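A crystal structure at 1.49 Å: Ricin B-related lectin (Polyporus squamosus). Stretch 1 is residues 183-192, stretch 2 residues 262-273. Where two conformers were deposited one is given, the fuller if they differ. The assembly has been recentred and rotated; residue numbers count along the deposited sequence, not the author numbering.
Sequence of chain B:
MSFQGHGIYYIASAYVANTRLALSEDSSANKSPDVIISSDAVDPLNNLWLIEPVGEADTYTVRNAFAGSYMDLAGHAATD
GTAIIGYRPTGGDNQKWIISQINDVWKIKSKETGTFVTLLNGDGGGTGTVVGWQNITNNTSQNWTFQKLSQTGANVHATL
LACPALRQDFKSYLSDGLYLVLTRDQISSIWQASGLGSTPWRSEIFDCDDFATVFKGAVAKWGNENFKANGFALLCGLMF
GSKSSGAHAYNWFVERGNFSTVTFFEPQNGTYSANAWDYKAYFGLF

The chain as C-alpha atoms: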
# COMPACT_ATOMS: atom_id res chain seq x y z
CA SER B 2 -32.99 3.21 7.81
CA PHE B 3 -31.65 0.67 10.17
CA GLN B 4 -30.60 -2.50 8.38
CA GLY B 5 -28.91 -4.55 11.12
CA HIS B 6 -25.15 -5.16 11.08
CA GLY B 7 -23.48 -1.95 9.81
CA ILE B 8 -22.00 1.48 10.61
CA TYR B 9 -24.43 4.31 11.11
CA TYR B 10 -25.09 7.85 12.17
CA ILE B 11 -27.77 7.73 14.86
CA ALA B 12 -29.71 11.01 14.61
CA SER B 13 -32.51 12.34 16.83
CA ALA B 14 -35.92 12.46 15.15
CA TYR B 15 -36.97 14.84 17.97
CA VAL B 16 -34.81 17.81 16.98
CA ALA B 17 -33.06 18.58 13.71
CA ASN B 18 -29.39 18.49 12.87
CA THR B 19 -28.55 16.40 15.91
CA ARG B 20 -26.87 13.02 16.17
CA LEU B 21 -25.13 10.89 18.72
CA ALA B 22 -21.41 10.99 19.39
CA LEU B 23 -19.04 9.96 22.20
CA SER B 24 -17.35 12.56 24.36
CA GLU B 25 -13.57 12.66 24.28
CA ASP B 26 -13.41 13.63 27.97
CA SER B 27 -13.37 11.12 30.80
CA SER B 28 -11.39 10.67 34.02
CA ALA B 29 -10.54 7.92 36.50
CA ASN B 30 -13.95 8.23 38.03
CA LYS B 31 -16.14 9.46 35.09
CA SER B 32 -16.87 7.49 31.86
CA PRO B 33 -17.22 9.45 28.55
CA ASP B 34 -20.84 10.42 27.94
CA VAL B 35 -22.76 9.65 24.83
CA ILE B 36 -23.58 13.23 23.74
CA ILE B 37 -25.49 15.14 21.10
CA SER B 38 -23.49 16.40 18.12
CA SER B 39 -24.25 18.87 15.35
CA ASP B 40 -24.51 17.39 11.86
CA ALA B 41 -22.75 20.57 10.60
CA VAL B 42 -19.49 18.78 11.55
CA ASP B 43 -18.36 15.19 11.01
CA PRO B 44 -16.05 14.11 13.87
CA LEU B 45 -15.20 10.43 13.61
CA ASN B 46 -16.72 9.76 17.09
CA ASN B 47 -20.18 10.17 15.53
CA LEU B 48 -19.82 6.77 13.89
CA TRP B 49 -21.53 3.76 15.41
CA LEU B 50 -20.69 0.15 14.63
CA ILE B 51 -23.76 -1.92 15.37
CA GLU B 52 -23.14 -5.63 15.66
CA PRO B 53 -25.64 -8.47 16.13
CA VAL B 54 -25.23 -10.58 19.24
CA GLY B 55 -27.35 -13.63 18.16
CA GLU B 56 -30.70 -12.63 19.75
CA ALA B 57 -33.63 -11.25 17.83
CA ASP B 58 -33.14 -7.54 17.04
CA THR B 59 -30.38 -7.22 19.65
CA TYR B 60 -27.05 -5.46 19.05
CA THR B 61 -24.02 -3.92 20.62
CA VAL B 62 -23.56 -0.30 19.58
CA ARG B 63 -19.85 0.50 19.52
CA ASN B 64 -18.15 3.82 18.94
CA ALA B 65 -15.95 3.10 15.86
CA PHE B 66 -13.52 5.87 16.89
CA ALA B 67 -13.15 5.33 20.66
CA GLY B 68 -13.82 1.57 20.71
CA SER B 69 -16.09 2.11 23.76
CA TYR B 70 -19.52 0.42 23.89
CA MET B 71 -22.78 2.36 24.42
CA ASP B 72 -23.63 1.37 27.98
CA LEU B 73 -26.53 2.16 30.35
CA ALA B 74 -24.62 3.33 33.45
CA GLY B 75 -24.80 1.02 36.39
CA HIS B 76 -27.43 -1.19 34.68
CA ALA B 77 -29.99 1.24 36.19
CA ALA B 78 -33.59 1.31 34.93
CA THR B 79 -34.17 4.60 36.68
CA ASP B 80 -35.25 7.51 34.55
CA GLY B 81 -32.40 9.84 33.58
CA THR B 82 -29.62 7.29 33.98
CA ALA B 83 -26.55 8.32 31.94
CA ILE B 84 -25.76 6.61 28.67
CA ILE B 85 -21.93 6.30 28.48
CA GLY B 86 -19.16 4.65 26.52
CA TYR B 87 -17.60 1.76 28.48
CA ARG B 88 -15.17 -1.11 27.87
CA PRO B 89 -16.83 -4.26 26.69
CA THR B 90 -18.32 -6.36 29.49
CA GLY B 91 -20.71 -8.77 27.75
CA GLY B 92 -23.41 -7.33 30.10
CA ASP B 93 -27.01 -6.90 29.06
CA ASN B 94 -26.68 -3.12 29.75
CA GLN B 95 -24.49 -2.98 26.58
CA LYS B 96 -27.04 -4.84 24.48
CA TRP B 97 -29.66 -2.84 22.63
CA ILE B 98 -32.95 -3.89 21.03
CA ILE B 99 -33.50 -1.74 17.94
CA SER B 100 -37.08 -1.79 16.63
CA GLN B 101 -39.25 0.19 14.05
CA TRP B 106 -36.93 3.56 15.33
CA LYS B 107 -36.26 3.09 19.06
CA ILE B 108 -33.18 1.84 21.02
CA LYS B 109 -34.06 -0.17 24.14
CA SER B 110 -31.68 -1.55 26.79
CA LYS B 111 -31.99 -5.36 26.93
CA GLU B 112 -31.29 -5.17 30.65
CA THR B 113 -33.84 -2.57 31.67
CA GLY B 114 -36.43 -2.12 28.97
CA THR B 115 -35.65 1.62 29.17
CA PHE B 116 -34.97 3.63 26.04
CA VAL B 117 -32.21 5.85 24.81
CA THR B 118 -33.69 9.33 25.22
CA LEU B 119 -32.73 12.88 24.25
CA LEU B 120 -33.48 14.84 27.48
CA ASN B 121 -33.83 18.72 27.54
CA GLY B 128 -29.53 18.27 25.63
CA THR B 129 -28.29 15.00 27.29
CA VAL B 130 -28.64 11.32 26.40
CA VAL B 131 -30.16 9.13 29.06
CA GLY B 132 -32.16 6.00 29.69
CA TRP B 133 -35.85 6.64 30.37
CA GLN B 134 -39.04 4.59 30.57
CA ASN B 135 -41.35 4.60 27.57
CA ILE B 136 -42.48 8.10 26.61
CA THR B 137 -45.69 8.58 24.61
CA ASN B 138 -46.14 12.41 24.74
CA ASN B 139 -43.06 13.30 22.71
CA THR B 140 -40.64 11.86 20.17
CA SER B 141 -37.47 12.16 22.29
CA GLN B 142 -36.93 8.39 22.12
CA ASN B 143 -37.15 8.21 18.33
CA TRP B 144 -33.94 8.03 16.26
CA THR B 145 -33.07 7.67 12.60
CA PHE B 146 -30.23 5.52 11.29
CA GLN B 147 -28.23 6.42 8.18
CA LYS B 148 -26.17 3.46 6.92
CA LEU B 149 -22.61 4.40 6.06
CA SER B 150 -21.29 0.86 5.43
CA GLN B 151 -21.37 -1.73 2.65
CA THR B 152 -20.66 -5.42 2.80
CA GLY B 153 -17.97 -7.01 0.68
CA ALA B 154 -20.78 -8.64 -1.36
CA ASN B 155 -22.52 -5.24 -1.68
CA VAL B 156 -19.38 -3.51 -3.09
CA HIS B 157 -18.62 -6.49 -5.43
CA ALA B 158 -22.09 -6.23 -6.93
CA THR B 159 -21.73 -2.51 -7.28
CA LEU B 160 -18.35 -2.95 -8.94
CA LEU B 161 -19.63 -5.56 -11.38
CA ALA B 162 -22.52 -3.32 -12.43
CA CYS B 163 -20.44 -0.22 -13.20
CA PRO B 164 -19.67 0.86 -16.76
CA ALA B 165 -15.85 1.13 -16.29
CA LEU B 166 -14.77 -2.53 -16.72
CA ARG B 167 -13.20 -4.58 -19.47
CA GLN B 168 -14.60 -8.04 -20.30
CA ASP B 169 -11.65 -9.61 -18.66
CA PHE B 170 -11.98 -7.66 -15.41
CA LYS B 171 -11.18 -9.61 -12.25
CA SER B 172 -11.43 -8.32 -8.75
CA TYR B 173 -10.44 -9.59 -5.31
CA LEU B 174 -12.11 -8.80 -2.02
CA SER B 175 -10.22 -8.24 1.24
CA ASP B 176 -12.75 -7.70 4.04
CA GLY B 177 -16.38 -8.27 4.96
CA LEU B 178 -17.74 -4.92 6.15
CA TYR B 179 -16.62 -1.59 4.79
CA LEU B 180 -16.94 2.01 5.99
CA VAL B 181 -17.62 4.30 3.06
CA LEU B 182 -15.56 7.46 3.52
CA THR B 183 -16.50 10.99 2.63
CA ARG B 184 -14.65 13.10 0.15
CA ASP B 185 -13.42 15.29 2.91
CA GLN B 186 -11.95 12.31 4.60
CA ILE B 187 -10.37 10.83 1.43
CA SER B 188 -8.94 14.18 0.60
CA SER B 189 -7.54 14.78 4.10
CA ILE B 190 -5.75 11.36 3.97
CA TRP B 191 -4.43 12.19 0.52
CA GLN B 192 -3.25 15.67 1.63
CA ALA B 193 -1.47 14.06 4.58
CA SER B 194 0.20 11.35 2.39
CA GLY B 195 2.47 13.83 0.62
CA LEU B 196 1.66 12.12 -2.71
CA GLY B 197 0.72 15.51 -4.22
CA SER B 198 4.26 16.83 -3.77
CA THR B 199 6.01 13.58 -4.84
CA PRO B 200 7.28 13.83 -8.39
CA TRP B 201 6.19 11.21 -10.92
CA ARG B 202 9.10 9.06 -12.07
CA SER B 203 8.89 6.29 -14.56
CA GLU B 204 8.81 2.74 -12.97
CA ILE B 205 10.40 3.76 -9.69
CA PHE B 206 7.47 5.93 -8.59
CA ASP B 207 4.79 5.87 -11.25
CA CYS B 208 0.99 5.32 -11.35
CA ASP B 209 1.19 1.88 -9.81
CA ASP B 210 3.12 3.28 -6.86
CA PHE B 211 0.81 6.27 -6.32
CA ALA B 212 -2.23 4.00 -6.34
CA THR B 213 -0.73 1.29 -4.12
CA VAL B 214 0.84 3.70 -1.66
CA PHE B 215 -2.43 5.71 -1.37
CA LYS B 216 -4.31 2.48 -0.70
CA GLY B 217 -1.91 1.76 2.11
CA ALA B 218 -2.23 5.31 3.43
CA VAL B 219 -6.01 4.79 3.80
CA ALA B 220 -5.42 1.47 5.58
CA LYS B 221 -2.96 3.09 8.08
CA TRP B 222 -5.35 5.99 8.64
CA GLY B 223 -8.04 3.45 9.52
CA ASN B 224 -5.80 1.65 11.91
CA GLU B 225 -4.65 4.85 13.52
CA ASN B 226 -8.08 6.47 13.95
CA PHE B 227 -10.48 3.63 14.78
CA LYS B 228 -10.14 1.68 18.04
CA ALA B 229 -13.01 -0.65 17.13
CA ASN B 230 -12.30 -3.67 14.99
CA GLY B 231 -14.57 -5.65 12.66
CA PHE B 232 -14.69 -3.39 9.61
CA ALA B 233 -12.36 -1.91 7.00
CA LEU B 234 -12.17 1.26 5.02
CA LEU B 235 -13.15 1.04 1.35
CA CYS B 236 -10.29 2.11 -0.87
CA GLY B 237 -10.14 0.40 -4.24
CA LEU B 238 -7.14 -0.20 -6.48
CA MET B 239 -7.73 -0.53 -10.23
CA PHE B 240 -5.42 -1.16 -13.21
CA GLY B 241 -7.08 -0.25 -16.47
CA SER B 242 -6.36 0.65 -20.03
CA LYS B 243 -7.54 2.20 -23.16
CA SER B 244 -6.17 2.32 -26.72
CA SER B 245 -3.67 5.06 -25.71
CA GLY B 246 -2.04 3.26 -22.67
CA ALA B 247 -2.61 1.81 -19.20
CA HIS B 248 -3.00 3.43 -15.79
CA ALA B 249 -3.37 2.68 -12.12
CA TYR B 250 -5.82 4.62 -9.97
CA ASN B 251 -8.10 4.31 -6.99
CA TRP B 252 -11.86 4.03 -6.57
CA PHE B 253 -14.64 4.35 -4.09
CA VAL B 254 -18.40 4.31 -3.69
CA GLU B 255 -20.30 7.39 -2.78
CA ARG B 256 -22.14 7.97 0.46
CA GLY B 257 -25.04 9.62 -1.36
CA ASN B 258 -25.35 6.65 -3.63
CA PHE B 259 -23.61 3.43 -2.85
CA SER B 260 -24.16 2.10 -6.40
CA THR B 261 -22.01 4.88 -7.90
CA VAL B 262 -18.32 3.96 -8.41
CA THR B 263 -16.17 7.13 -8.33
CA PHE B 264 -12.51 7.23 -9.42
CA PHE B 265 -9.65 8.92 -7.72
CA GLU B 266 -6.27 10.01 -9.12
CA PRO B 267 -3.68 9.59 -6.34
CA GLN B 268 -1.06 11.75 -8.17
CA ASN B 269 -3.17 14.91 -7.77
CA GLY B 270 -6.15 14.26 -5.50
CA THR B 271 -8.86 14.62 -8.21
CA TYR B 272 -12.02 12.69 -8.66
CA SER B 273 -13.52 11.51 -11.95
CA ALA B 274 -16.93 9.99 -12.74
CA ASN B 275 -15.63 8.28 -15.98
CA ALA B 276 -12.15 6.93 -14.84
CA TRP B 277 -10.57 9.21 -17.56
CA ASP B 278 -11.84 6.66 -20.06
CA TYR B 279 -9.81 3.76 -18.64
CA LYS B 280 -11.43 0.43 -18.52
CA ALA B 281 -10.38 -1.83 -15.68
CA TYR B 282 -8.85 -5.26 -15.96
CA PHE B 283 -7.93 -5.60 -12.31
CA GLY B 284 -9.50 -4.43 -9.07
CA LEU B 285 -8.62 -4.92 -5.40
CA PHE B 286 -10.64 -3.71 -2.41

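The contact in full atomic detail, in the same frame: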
# COMPACT_ATOMS: atom_id res chain seq x y z
N THR B 183 -16.12 9.78 3.33
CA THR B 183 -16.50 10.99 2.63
C THR B 183 -15.34 11.51 1.80
O THR B 183 -14.16 11.15 2.01
CB THR B 183 -16.88 12.13 3.60
OG1 THR B 183 -15.76 12.49 4.40
CG2 THR B 183 -18.08 11.72 4.55
N ARG B 184 -15.70 12.40 0.88
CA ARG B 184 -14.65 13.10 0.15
C ARG B 184 -13.74 13.91 1.00
O ARG B 184 -12.51 13.98 0.79
CB ARG B 184 -15.25 13.89 -1.04
CG ARG B 184 -15.60 12.94 -2.16
CD ARG B 184 -15.92 13.66 -3.45
NE ARG B 184 -16.55 12.80 -4.45
CZ ARG B 184 -16.72 13.15 -5.74
NH1 ARG B 184 -16.25 14.32 -6.21
NH2 ARG B 184 -17.36 12.34 -6.57
N ASP B 185 -14.27 14.54 2.03
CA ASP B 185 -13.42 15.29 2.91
C ASP B 185 -12.41 14.41 3.55
O ASP B 185 -11.24 14.78 3.70
CB ASP B 185 -14.26 16.00 3.97
CG ASP B 185 -14.99 17.24 3.42
OD1 ASP B 185 -14.66 17.78 2.38
OD2 ASP B 185 -15.92 17.69 4.12
N GLN B 186 -12.85 13.21 3.94
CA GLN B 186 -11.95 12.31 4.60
C GLN B 186 -10.86 11.75 3.65
O GLN B 186 -9.68 11.76 4.03
CB GLN B 186 -12.72 11.16 5.22
CG GLN B 186 -13.54 11.60 6.45
CD GLN B 186 -14.65 10.61 6.78
OE1 GLN B 186 -14.98 9.74 5.96
NE2 GLN B 186 -15.27 10.78 7.92
N ILE B 187 -11.28 11.32 2.47
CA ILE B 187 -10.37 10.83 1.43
C ILE B 187 -9.38 11.90 1.13
O ILE B 187 -8.16 11.67 1.14
CB ILE B 187 -11.12 10.39 0.18
CG1 ILE B 187 -11.92 9.09 0.51
CG2 ILE B 187 -10.17 10.03 -0.94
CD1 ILE B 187 -13.08 8.95 -0.45
N SER B 188 -9.85 13.10 0.84
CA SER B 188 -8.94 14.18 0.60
C SER B 188 -7.99 14.52 1.73
O SER B 188 -6.83 14.86 1.46
CB SER B 188 -9.70 15.40 0.11
OG SER B 188 -10.18 15.13 -1.18
N SER B 189 -8.41 14.45 2.99
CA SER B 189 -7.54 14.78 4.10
C SER B 189 -6.42 13.72 4.21
O SER B 189 -5.28 14.04 4.45
CB SER B 189 -8.31 14.99 5.44
OG SER B 189 -8.67 13.74 6.00
N ILE B 190 -6.76 12.47 3.98
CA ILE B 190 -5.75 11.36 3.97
C ILE B 190 -4.74 11.60 2.86
O ILE B 190 -3.57 11.42 3.05
CB ILE B 190 -6.41 9.95 3.82
CG1 ILE B 190 -7.27 9.64 5.03
CG2 ILE B 190 -5.34 8.82 3.68
CD1 ILE B 190 -8.33 8.56 4.77
N TRP B 191 -5.24 11.98 1.69
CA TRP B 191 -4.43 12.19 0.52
C TRP B 191 -3.50 13.39 0.74
O TRP B 191 -2.30 13.28 0.46
CB TRP B 191 -5.29 12.37 -0.75
CG TRP B 191 -4.38 12.59 -1.93
CD1 TRP B 191 -3.76 11.65 -2.62
CD2 TRP B 191 -3.98 13.85 -2.49
NE1 TRP B 191 -2.97 12.19 -3.61
CE2 TRP B 191 -3.08 13.56 -3.54
CE3 TRP B 191 -4.26 15.18 -2.18
CZ2 TRP B 191 -2.50 14.55 -4.31
CZ3 TRP B 191 -3.66 16.20 -2.97
CH2 TRP B 191 -2.79 15.86 -4.01
N GLN B 192 -4.04 14.49 1.28
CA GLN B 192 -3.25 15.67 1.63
C GLN B 192 -2.14 15.25 2.60
O GLN B 192 -1.01 15.65 2.40
CB GLN B 192 -4.12 16.89 2.17
CG GLN B 192 -4.98 17.44 1.01
CD GLN B 192 -4.21 18.31 0.04
OE1 GLN B 192 -3.02 18.54 0.22
NE2 GLN B 192 -4.88 18.78 -1.01
N VAL B 262 -19.77 4.07 -8.54
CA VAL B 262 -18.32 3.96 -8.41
C VAL B 262 -17.65 5.27 -8.88
O VAL B 262 -17.89 5.73 -9.99
CB VAL B 262 -17.80 2.72 -9.13
CG1 VAL B 262 -16.30 2.67 -8.96
CG2 VAL B 262 -18.48 1.43 -8.59
N THR B 263 -16.86 5.89 -8.03
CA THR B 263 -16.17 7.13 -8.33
C THR B 263 -14.67 6.79 -8.38
O THR B 263 -14.22 5.93 -7.66
CB THR B 263 -16.44 8.16 -7.26
OG1 THR B 263 -17.84 8.45 -7.30
CG2 THR B 263 -15.78 9.49 -7.59
N PHE B 264 -13.94 7.50 -9.24
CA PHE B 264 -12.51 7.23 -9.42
C PHE B 264 -11.72 8.39 -8.87
O PHE B 264 -12.17 9.57 -8.77
CB PHE B 264 -12.23 6.87 -10.87
CG PHE B 264 -13.12 5.83 -11.39
CD1 PHE B 264 -12.81 4.48 -11.22
CD2 PHE B 264 -14.34 6.16 -11.99
CE1 PHE B 264 -13.66 3.49 -11.68
CE2 PHE B 264 -15.23 5.17 -12.41
CZ PHE B 264 -14.89 3.83 -12.27
N PHE B 265 -10.50 8.04 -8.43
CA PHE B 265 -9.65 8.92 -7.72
C PHE B 265 -8.22 8.80 -8.27
O PHE B 265 -7.70 7.69 -8.47
CB PHE B 265 -9.70 8.62 -6.22
CG PHE B 265 -8.87 9.57 -5.37
CD1 PHE B 265 -9.35 10.84 -5.05
CD2 PHE B 265 -7.61 9.22 -4.89
CE1 PHE B 265 -8.62 11.71 -4.24
CE2 PHE B 265 -6.86 10.09 -4.10
CZ PHE B 265 -7.35 11.32 -3.77
N GLU B 266 -7.63 9.95 -8.59
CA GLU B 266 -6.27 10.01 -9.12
C GLU B 266 -5.29 10.33 -7.99
O GLU B 266 -5.20 11.47 -7.56
CB GLU B 266 -6.18 11.05 -10.24
CG GLU B 266 -4.76 11.32 -10.72
CD GLU B 266 -4.11 10.00 -11.08
OE1 GLU B 266 -3.22 9.61 -10.37
OE2 GLU B 266 -4.55 9.41 -12.06
N PRO B 267 -4.50 9.33 -7.50
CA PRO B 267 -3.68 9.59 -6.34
C PRO B 267 -2.41 10.46 -6.61
O PRO B 267 -1.78 10.88 -5.67
CB PRO B 267 -3.24 8.16 -5.90
CG PRO B 267 -3.25 7.39 -7.15
CD PRO B 267 -4.50 7.89 -7.84
N GLN B 268 -2.11 10.77 -7.86
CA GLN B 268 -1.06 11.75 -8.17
C GLN B 268 -1.48 13.16 -7.89
O GLN B 268 -0.60 13.93 -7.51
CB GLN B 268 -0.65 11.73 -9.62
CG GLN B 268 0.04 10.42 -9.92
CD GLN B 268 0.51 10.38 -11.33
OE1 GLN B 268 1.11 11.35 -11.84
NE2 GLN B 268 0.26 9.30 -11.98
N ASN B 269 -2.79 13.49 -7.92
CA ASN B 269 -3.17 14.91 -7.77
C ASN B 269 -4.46 15.13 -7.01
O ASN B 269 -4.96 16.24 -6.99
CB ASN B 269 -3.26 15.59 -9.11
CG ASN B 269 -4.33 15.00 -10.03
OD1 ASN B 269 -5.27 14.37 -9.62
ND2 ASN B 269 -4.13 15.14 -11.31
N GLY B 270 -5.01 14.08 -6.42
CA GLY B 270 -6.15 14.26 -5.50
C GLY B 270 -7.50 14.56 -6.17
O GLY B 270 -8.40 15.02 -5.47
N THR B 271 -7.65 14.33 -7.47
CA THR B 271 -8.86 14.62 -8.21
C THR B 271 -9.72 13.41 -8.37
O THR B 271 -9.24 12.28 -8.27
CB THR B 271 -8.59 15.26 -9.56
OG1 THR B 271 -7.81 14.36 -10.35
CG2 THR B 271 -7.85 16.64 -9.44
N TYR B 272 -11.00 13.66 -8.58
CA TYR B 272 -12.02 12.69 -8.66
C TYR B 272 -12.52 12.75 -10.10
O TYR B 272 -12.45 13.81 -10.73
CB TYR B 272 -13.16 13.04 -7.68
CG TYR B 272 -12.83 12.93 -6.21
CD1 TYR B 272 -12.27 13.97 -5.54
CD2 TYR B 272 -13.08 11.76 -5.48
CE1 TYR B 272 -11.92 13.88 -4.22
CE2 TYR B 272 -12.76 11.69 -4.14
CZ TYR B 272 -12.16 12.75 -3.51
OH TYR B 272 -11.83 12.76 -2.14
N SER B 273 -12.98 11.62 -10.62
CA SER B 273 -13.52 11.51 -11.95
C SER B 273 -14.72 10.54 -11.88
O SER B 273 -14.70 9.53 -11.14
CB SER B 273 -12.45 10.93 -12.85
OG SER B 273 -13.03 10.41 -14.05
O HOH W 1 -8.13 15.15 -2.61

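How does a helix bind a β-hairpin 74 or more residues further along the chain? Helix 184-192 lays one side across the strands and turn of stretch 2, and Arg184, Ile187, Ser188 and Trp191 make all of its contacts, a spacing of three and four residues that keeps them on a common side. The contact buries 479 Å² in total, most of it on Trp191, Tyr272 and Arg184. The hairpin brings its own support: Phe264 and Ser273 exchange backbone hydrogen bonds, Phe264 N to Ser273 O and Ser273 N to Phe264 O both at 2.9 Å, and Glu266 N donates to Thr271 O at 2.9 Å.

What fixes Trp191 over the turn? Its chi1 is t, and its indole NH points at a backbone carbonyl: Trp191 NE1 donates to Pro267 O at 2.7 Å with a nearly straight angle of 166°, so the one polar atom of a largely apolar side chain is satisfied. Gly270 lies over a face of the same ring, its CA 3.6 Å from the centroid of the six-membered ring. Glycine suits this place twice over: its phi of 75° is one that glycine readily adopts, and an ideal CB would come within 2.8 Å of Trp191 CZ3, a clash. The Gly270 amide is not left to the indole, since Gly270 N donates to Glu266 O at 2.9 Å inside the turn.

Which polar groups does the tyrosine hydroxyl meet? Tyr272 reaches toward the helix, and its OH forms a hydrogen bond with Ser188 OG at 3.0 Å, in which either could be the donor. Tyr272 OH also lies 3.2 Å from Arg184 O. That carbonyl already accepts the helical bond from Ser188 N at 2.8 Å. A water extends the network, lying 2.5 Å from Ser188 OG and donating to Gly270 O at 2.9 Å, so the serine is linked both to the tyrosine and to the turn.

How can a charged arginine pack against this tyrosine? The Arg184 side chain is extended, with chi2 and chi3 both t, and its guanidinium lies flat on the Tyr272 ring, the planes 6° apart. The cation sits off-centre, Arg184 CZ being 4.3 Å from the Tyr272 ring centroid, while Arg184 CD is over the face at 3.8 Å from that centroid. Stacking leaves the plane of the guanidinium free for hydrogen bonding, and NE and NH2 find partners elsewhere in the structure.

What fills the apolar space between these polar contacts? Ile187 and Phe265, both buried, point toward the opposing stretch, and Ile187 CG2 rests over the phenyl face, 4.0 Å from Phe265 CE1. Phe265 turns its edge to the face of Trp191 in an offset pair, with Phe265 CZ 3.7 Å from Trp191 CG. Having no polar side-chain atoms, the isoleucine and phenylalanine can be buried here without needing hydrogen-bond partners.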